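Local coordinates for PUA domain-containing protein (Pyrococcus horikoshii, PDB 3D79), which is of unknown function but probably binds RNA through its PUA domain, at residues E123-G128 / K152-K157; E88-W93 / G139-I144. One frame throughout, in Å; residues are numbered along the deposited sequence.

Contact 1: residues E123-G128 / K152-K157; sequences EGIKEG and KVMKEK
In the PUA domain, the loop that leads from strand 118-121 to strand 130-135 lies against helix 151-156, and E123 at the start of that loop meets two lysines of the helix, K152 and K155. K155 NZ donates to E123 OE2 at 2.7 Å, and OE2 receives it on its anti lone pair, the one turned away from the other carboxylate oxygen. The second oxygen faces K152. This lysine crosses the glutamate at a slant, K152 CG 3.3 Å from E123 OE1, and bends at chi3 and chi4 to bring its ammonium round. The resulting salt bridge is a long one, with K152 NZ 3.7 Å from E123 OE1. K152 and K155 are three residues apart, just under one helical turn, which lets a single glutamate serve both, one with each oxygen. Long, flexible side chains suit this exposed surface.

A water also joins the two backbones. It donates to E123 O at 2.7 Å and accepts from K152 N at 3.0 Å; a weak bond to I125 O completes its contacts here. On the buried side, I125 CG2 meets M154 CE at 4.2 Å, the two side chains crossing at about a right angle. M154 is extended beyond CG, which carries its methyl from the helix to the isoleucine. Both residues are buried and also touch V97 and A147, on strands 96-99 and 141-147, where unbranched methionine and branched isoleucine supply purely apolar surface.

The chemistry is thus divided between a buried apolar pair and an exposed charged group. One carboxylate between two ammonium groups would be expected to remain ionised, its charge offsetting part of the positive charge the lysines bring to this surface.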
ATOM      1  N   GLU A 123       7.613  12.044   5.807  1.00 19.39           N
ATOM      2  CA  GLU A 123       8.240  12.201   7.128  1.00 20.54           C
ATOM      3  C   GLU A 123       7.320  11.764   8.277  1.00 20.64           C
ATOM      4  O   GLU A 123       7.774  11.554   9.403  1.00 21.35           O
ATOM      5  CB  GLU A 123       8.748  13.631   7.323  1.00 21.00           C
ATOM      6  CG  GLU A 123       9.853  14.012   6.334  1.00 23.23           C
ATOM      7  CD  GLU A 123      10.851  15.010   6.895  1.00 26.77           C
ATOM      8  OE1 GLU A 123      10.725  15.397   8.080  1.00 28.64           O
ATOM      9  OE2 GLU A 123      11.771  15.406   6.143  1.00 27.58           O
ATOM     10  N   GLY A 124       6.034  11.595   7.973  1.00 20.85           N
ATOM     11  CA  GLY A 124       5.062  11.106   8.948  1.00 20.68           C
ATOM     12  C   GLY A 124       5.193   9.625   9.260  1.00 20.57           C
ATOM     13  O   GLY A 124       4.656   9.151  10.264  1.00 21.11           O
ATOM     14  N   ILE A 125       5.907   8.897   8.401  1.00 20.05           N
ATOM     15  CA  ILE A 125       6.125   7.456   8.554  1.00 19.18           C
ATOM     16  C   ILE A 125       6.940   7.131   9.812  1.00 19.43           C
ATOM     17  O   ILE A 125       7.991   7.733  10.054  1.00 19.36           O
ATOM     18  CB  ILE A 125       6.853   6.847   7.308  1.00 19.02           C
ATOM     19  CG1 ILE A 125       5.948   6.854   6.075  1.00 18.52           C
ATOM     20  CG2 ILE A 125       7.326   5.420   7.583  1.00 18.09           C
ATOM     21  CD1 ILE A 125       6.705   6.712   4.758  1.00 18.13           C
ATOM     22  N   LYS A 126       6.439   6.186  10.604  1.00 19.56           N
ATOM     23  CA  LYS A 126       7.182   5.632  11.738  1.00 19.97           C
ATOM     24  C   LYS A 126       7.504   4.171  11.474  1.00 20.04           C
ATOM     25  O   LYS A 126       6.797   3.508  10.715  1.00 19.48           O
ATOM     26  CB  LYS A 126       6.356   5.721  13.020  1.00 20.62           C
ATOM     27  CG  LYS A 126       6.139   7.137  13.535  1.00 21.90           C
ATOM     28  CD  LYS A 126       5.645   7.124  14.982  1.00 25.70           C
ATOM     29  CE  LYS A 126       4.188   6.699  15.097  1.00 27.87           C
ATOM     30  NZ  LYS A 126       3.252   7.758  14.623  1.00 28.93           N
ATOM     31  N   GLU A 127       8.565   3.665  12.106  1.00 20.14           N
ATOM     32  CA  GLU A 127       8.879   2.235  12.044  1.00 21.00           C
ATOM     33  C   GLU A 127       7.627   1.437  12.372  1.00 20.33           C
ATOM     34  O   GLU A 127       6.920   1.760  13.328  1.00 20.55           O
ATOM     35  CB  GLU A 127       9.984   1.867  13.041  1.00 20.82           C
ATOM     36  CG  GLU A 127      11.349   2.436  12.715  1.00 23.13           C
ATOM     37  CD  GLU A 127      12.455   1.876  13.603  1.00 23.44           C
ATOM     38  OE1 GLU A 127      12.236   0.834  14.259  1.00 26.39           O
ATOM     39  OE2 GLU A 127      13.553   2.475  13.630  1.00 28.14           O
ATOM     40  N   GLY A 128       7.346   0.418  11.564  1.00 19.56           N
ATOM     41  CA  GLY A 128       6.186  -0.444  11.777  1.00 19.04           C
ATOM     42  C   GLY A 128       4.973  -0.077  10.945  1.00 18.34           C
ATOM     43  O   GLY A 128       4.067  -0.896  10.781  1.00 18.59           O
ATOM     44  N   LYS A 152      11.822  10.115   8.110  1.00 18.78           N
ATOM     45  CA  LYS A 152      12.991  10.986   8.240  1.00 19.66           C
ATOM     46  C   LYS A 152      14.294  10.215   8.046  1.00 18.97           C
ATOM     47  O   LYS A 152      15.192  10.666   7.329  1.00 18.92           O
ATOM     48  CB  LYS A 152      13.001  11.672   9.607  1.00 19.86           C
ATOM     49  CG  LYS A 152      11.984  12.803   9.741  1.00 21.65           C
ATOM     50  CD  LYS A 152      11.996  13.411  11.147  1.00 22.29           C
ATOM     51  CE  LYS A 152      13.265  14.209  11.418  1.00 26.72           C
ATOM     52  NZ  LYS A 152      13.279  15.531  10.719  1.00 29.59           N
ATOM     53  N   VAL A 153      14.387   9.054   8.687  1.00 18.34           N
ATOM     54  CA  VAL A 153      15.590   8.227   8.594  1.00 18.08           C
ATOM     55  C   VAL A 153      15.775   7.693   7.170  1.00 17.72           C
ATOM     56  O   VAL A 153      16.898   7.646   6.658  1.00 17.80           O
ATOM     57  CB  VAL A 153      15.601   7.110   9.673  1.00 18.20           C
ATOM     58  CG1 VAL A 153      16.698   6.088   9.400  1.00 17.79           C
ATOM     59  CG2 VAL A 153      15.788   7.729  11.057  1.00 18.76           C
ATOM     60  N   MET A 154      14.667   7.336   6.516  1.00 17.20           N
ATOM     61  CA  MET A 154      14.698   6.910   5.112  1.00 16.74           C
ATOM     62  C   MET A 154      15.319   7.961   4.191  1.00 17.03           C
ATOM     63  O   MET A 154      16.026   7.614   3.245  1.00 17.03           O
ATOM     64  CB  MET A 154      13.292   6.571   4.604  1.00 16.90           C
ATOM     65  CG  MET A 154      12.669   5.327   5.200  1.00 16.55           C
ATOM     66  SD  MET A 154      11.141   4.948   4.317  1.00 16.67           S
ATOM     67  CE  MET A 154      10.434   3.685   5.379  1.00 15.45           C
ATOM     68  N   LYS A 155      15.039   9.235   4.463  1.00 16.82           N
ATOM     69  CA  LYS A 155      15.577  10.335   3.662  1.00 17.47           C
ATOM     70  C   LYS A 155      17.050  10.639   3.956  1.00 17.55           C
ATOM     71  O   LYS A 155      17.777  11.115   3.081  1.00 17.83           O
ATOM     72  CB  LYS A 155      14.727  11.595   3.860  1.00 17.35           C
ATOM     73  CG  LYS A 155      13.327  11.476   3.264  1.00 17.27           C
ATOM     74  CD  LYS A 155      12.430  12.644   3.677  1.00 18.07           C
ATOM     75  CE  LYS A 155      12.823  13.926   2.962  1.00 20.02           C
ATOM     76  NZ  LYS A 155      12.079  15.104   3.505  1.00 20.65           N
ATOM     77  N   GLU A 156      17.468  10.360   5.187  1.00 17.76           N
ATOM     78  CA  GLU A 156      18.804  10.685   5.691  1.00 18.31           C
ATOM     79  C   GLU A 156      19.848   9.615   5.366  1.00 18.12           C
ATOM     80  O   GLU A 156      21.006   9.932   5.067  1.00 18.09           O
ATOM     81  CB  GLU A 156      18.731  10.889   7.208  1.00 18.93           C
ATOM     82  CG  GLU A 156      20.071  11.142   7.916  1.00 22.04           C
ATOM     83  CD  GLU A 156      20.633  12.551   7.709  1.00 26.17           C
ATOM     84  OE1 GLU A 156      19.878  13.470   7.309  1.00 27.40           O
ATOM     85  OE2 GLU A 156      21.847  12.736   7.956  1.00 28.36           O
ATOM     86  N   LYS A 157      19.436   8.354   5.445  1.00 17.56           N
ATOM     87  CA  LYS A 157      20.369   7.233   5.314  1.00 17.57           C
ATOM     88  C   LYS A 157      20.531   6.759   3.880  1.00 16.76           C
ATOM     89  O   LYS A 157      19.569   6.721   3.113  1.00 16.84           O
ATOM     90  CB  LYS A 157      19.941   6.060   6.202  1.00 17.84           C
ATOM     91  CG  LYS A 157      19.945   6.374   7.688  1.00 19.94           C
ATOM     92  CD  LYS A 157      20.188   5.134   8.531  1.00 24.56           C
ATOM     93  CE  LYS A 157      21.634   5.082   9.016  1.00 27.41           C
ATOM     94  NZ  LYS A 157      21.870   5.969  10.200  1.00 30.31           N
TER
HETATM   95  O   HOH W   1      10.004  10.399  10.473  1.00 24.54           O

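Contact 2: residues E88-W93 / G139-I144; sequences EDLRKW and GRPLAI
Van der Waals contact joins L90 and R91, in a short 3-10 turn, to G139 and P141, where strand 141-147 begins. R91 CG lies 3.8 Å from G139 CA, and L90 CD1 reaches P141 CD at 4.2 Å, the CD methylene of the rigid proline ring giving the leucine an apolar partner. Glycine suits position 139 twice over: its phi is positive (59°), and a beta carbon would press on R91 CG and D89 OD1.

Hydrogen bonding across the contact passes through a water, which accepts from L90 N and lies 3.0 Å from G139 O, close to E88 O as well.

The charged interactions stay within 88-93. D89 OD1 accepts from R91 N at 3.0 Å, an Asx turn, the amide coming from above the carboxylate plane. R91, bent at chi3 (-29°), returns side-on to the same carboxylate, NE to OD1, and NH2 to OD2, the latter 2.8 Å. An alanine in place of R91 would remove this grip and the methylenes lying on G139, and would probably leave the D89 carboxylate freer to turn and the glycine less well covered.

Around this contact, L90 CD2 sits 3.5 Å above the centre of the W93 ring, and L90 and W93 both touch F132 of strand 130-135. P141 packs on V134 of that strand and on L81 of helix 78-84, which places the contact between that helix and the sheet.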
ATOM      1  N   GLU A  88      -4.080  10.912  -9.299  1.00 15.82           N
ATOM      2  CA  GLU A  88      -3.304  11.741  -8.387  1.00 15.70           C
ATOM      3  C   GLU A  88      -1.823  11.436  -8.536  1.00 15.43           C
ATOM      4  O   GLU A  88      -1.450  10.332  -8.945  1.00 14.72           O
ATOM      5  CB  GLU A  88      -3.673  11.428  -6.931  1.00 16.19           C
ATOM      6  CG  GLU A  88      -5.151  11.365  -6.624  1.00 17.86           C
ATOM      7  CD  GLU A  88      -5.834  12.712  -6.753  1.00 20.00           C
ATOM      8  OE1 GLU A  88      -5.232  13.744  -6.368  1.00 20.18           O
ATOM      9  OE2 GLU A  88      -6.989  12.733  -7.227  1.00 20.96           O
ATOM     10  N   ASP A  89      -0.983  12.401  -8.181  1.00 14.90           N
ATOM     11  CA  ASP A  89       0.452  12.147  -8.108  1.00 15.45           C
ATOM     12  C   ASP A  89       0.794  11.546  -6.745  1.00 15.16           C
ATOM     13  O   ASP A  89       0.875  12.256  -5.737  1.00 15.32           O
ATOM     14  CB  ASP A  89       1.256  13.425  -8.367  1.00 15.17           C
ATOM     15  CG  ASP A  89       2.737  13.160  -8.538  1.00 17.46           C
ATOM     16  OD1 ASP A  89       3.185  12.001  -8.326  1.00 17.80           O
ATOM     17  OD2 ASP A  89       3.459  14.115  -8.886  1.00 16.84           O
ATOM     18  N   LEU A  90       1.004  10.228  -6.727  1.00 15.82           N
ATOM     19  CA  LEU A  90       1.305   9.507  -5.487  1.00 16.81           C
ATOM     20  C   LEU A  90       2.671   9.868  -4.902  1.00 17.30           C
ATOM     21  O   LEU A  90       2.955   9.555  -3.742  1.00 17.27           O
ATOM     22  CB  LEU A  90       1.218   7.987  -5.700  1.00 16.79           C
ATOM     23  CG  LEU A  90      -0.068   7.362  -6.249  1.00 18.08           C
ATOM     24  CD1 LEU A  90       0.075   5.848  -6.205  1.00 18.62           C
ATOM     25  CD2 LEU A  90      -1.312   7.807  -5.491  1.00 18.98           C
ATOM     26  N   ARG A  91       3.503  10.546  -5.691  1.00 17.87           N
ATOM     27  CA  ARG A  91       4.809  11.001  -5.207  1.00 18.94           C
ATOM     28  C   ARG A  91       4.685  12.060  -4.108  1.00 18.66           C
ATOM     29  O   ARG A  91       5.686  12.441  -3.498  1.00 18.66           O
ATOM     30  CB  ARG A  91       5.683  11.521  -6.353  1.00 19.14           C
ATOM     31  CG  ARG A  91       6.037  10.478  -7.422  1.00 20.22           C
ATOM     32  CD  ARG A  91       6.617  11.123  -8.672  1.00 21.48           C
ATOM     33  NE  ARG A  91       6.096  12.472  -8.841  1.00 26.10           N
ATOM     34  CZ  ARG A  91       6.758  13.586  -8.538  1.00 26.93           C
ATOM     35  NH1 ARG A  91       8.000  13.532  -8.078  1.00 27.93           N
ATOM     36  NH2 ARG A  91       6.170  14.761  -8.697  1.00 24.86           N
ATOM     37  N   LYS A  92       3.463  12.532  -3.855  1.00 18.25           N
ATOM     38  CA  LYS A  92       3.231  13.508  -2.794  1.00 18.49           C
ATOM     39  C   LYS A  92       2.259  13.033  -1.707  1.00 18.15           C
ATOM     40  O   LYS A  92       1.820  13.823  -0.869  1.00 18.31           O
ATOM     41  CB  LYS A  92       2.790  14.852  -3.398  1.00 18.84           C
ATOM     42  CG  LYS A  92       3.860  15.511  -4.264  1.00 20.18           C
ATOM     43  CD  LYS A  92       5.036  15.994  -3.414  1.00 23.48           C
ATOM     44  CE  LYS A  92       6.211  16.433  -4.267  1.00 25.87           C
ATOM     45  NZ  LYS A  92       7.194  17.189  -3.435  1.00 27.88           N
ATOM     46  N   TRP A  93       1.958  11.736  -1.706  1.00 17.86           N
ATOM     47  CA  TRP A  93       0.972  11.145  -0.789  1.00 17.44           C
ATOM     48  C   TRP A  93       1.535  10.757   0.578  1.00 17.11           C
ATOM     49  O   TRP A  93       2.745  10.524   0.716  1.00 16.85           O
ATOM     50  CB  TRP A  93       0.340   9.910  -1.434  1.00 17.83           C
ATOM     51  CG  TRP A  93      -0.970  10.160  -2.124  1.00 18.07           C
ATOM     52  CD1 TRP A  93      -1.363  11.302  -2.771  1.00 18.56           C
ATOM     53  CD2 TRP A  93      -2.042   9.225  -2.275  1.00 18.31           C
ATOM     54  NE1 TRP A  93      -2.625  11.139  -3.295  1.00 18.42           N
ATOM     55  CE2 TRP A  93      -3.061   9.871  -3.010  1.00 17.88           C
ATOM     56  CE3 TRP A  93      -2.241   7.898  -1.859  1.00 17.56           C
ATOM     57  CZ2 TRP A  93      -4.270   9.241  -3.333  1.00 18.77           C
ATOM     58  CZ3 TRP A  93      -3.445   7.271  -2.183  1.00 18.20           C
ATOM     59  CH2 TRP A  93      -4.440   7.946  -2.913  1.00 18.03           C
ATOM     60  N   GLY A 139       5.347   7.941 -10.975  1.00 24.39           N
ATOM     61  CA  GLY A 139       4.725   7.731  -9.682  1.00 23.19           C
ATOM     62  C   GLY A 139       3.864   6.487  -9.698  1.00 22.05           C
ATOM     63  O   GLY A 139       2.818   6.445  -9.047  1.00 22.68           O
ATOM     64  N   ARG A 140       4.298   5.480 -10.457  1.00 20.69           N
ATOM     65  CA  ARG A 140       3.625   4.189 -10.473  1.00 19.15           C
ATOM     66  C   ARG A 140       4.015   3.432  -9.212  1.00 17.96           C
ATOM     67  O   ARG A 140       5.190   3.398  -8.853  1.00 16.96           O
ATOM     68  CB  ARG A 140       4.015   3.348 -11.697  1.00 19.52           C
ATOM     69  CG  ARG A 140       3.555   3.890 -13.044  1.00 20.94           C
ATOM     70  CD  ARG A 140       2.077   4.249 -13.038  1.00 23.00           C
ATOM     71  NE  ARG A 140       1.534   4.293 -14.396  1.00 25.36           N
ATOM     72  CZ  ARG A 140       0.303   4.691 -14.707  1.00 26.62           C
ATOM     73  NH1 ARG A 140      -0.530   5.101 -13.760  1.00 26.58           N
ATOM     74  NH2 ARG A 140      -0.094   4.683 -15.976  1.00 27.55           N
ATOM     75  N   PRO A 141       3.025   2.836  -8.531  1.00 17.26           N
ATOM     76  CA  PRO A 141       3.357   2.058  -7.339  1.00 16.57           C
ATOM     77  C   PRO A 141       3.945   0.704  -7.708  1.00 16.11           C
ATOM     78  O   PRO A 141       3.513   0.075  -8.682  1.00 16.72           O
ATOM     79  CB  PRO A 141       2.005   1.896  -6.651  1.00 16.67           C
ATOM     80  CG  PRO A 141       1.032   1.857  -7.789  1.00 17.16           C
ATOM     81  CD  PRO A 141       1.572   2.849  -8.791  1.00 17.21           C
ATOM     82  N   LEU A 142       4.938   0.274  -6.934  1.00 15.27           N
ATOM     83  CA  LEU A 142       5.642  -0.973  -7.194  1.00 14.67           C
ATOM     84  C   LEU A 142       5.287  -2.020  -6.151  1.00 14.07           C
ATOM     85  O   LEU A 142       5.306  -3.220  -6.429  1.00 14.15           O
ATOM     86  CB  LEU A 142       7.156  -0.751  -7.135  1.00 14.81           C
ATOM     87  CG  LEU A 142       7.769   0.412  -7.911  1.00 14.72           C
ATOM     88  CD1 LEU A 142       9.250   0.495  -7.607  1.00 15.41           C
ATOM     89  CD2 LEU A 142       7.526   0.242  -9.407  1.00 16.19           C
ATOM     90  N   ALA A 143       4.977  -1.558  -4.945  1.00 13.66           N
ATOM     91  CA  ALA A 143       4.895  -2.462  -3.797  1.00 13.03           C
ATOM     92  C   ALA A 143       4.256  -1.805  -2.589  1.00 12.96           C
ATOM     93  O   ALA A 143       4.142  -0.583  -2.516  1.00 12.72           O
ATOM     94  CB  ALA A 143       6.297  -2.954  -3.422  1.00 13.20           C
ATOM     95  N   ILE A 144       3.858  -2.644  -1.636  1.00 12.55           N
ATOM     96  CA  ILE A 144       3.450  -2.185  -0.322  1.00 12.57           C
ATOM     97  C   ILE A 144       4.231  -2.984   0.712  1.00 12.57           C
ATOM     98  O   ILE A 144       4.717  -4.089   0.416  1.00 12.54           O
ATOM     99  CB  ILE A 144       1.916  -2.304  -0.087  1.00 12.60           C
ATOM    100  CG1 ILE A 144       1.434  -3.751  -0.233  1.00 12.77           C
ATOM    101  CG2 ILE A 144       1.146  -1.386  -1.061  1.00 13.28           C
ATOM    102  CD1 ILE A 144       0.033  -3.994   0.330  1.00 12.89           C
TER
HETATM  103  O   HOH W   2       1.168   8.941  -9.469  1.00 23.05           O

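Overall arrangement
Both contacts bring a loop against the chain from 139 to 157, in which strand 141-147 is followed closely by helix 151-156. Their centres are about 17 Å apart and their nearest atoms about 7 Å, so they do not touch. Contact 1 is the more peripheral and only partly buried: its charges bridge loop to helix directly, beside a small apolar patch. Contact 2 lies nearer the middle of the chain and is buried; its salt bridge stays within one segment, while glycine, proline and leucine make the join itself. In each, one water links the backbones. Strand 141-147 connects them: contact 2 includes its start, and the apolar pair of contact 1 packs on A147 at its end.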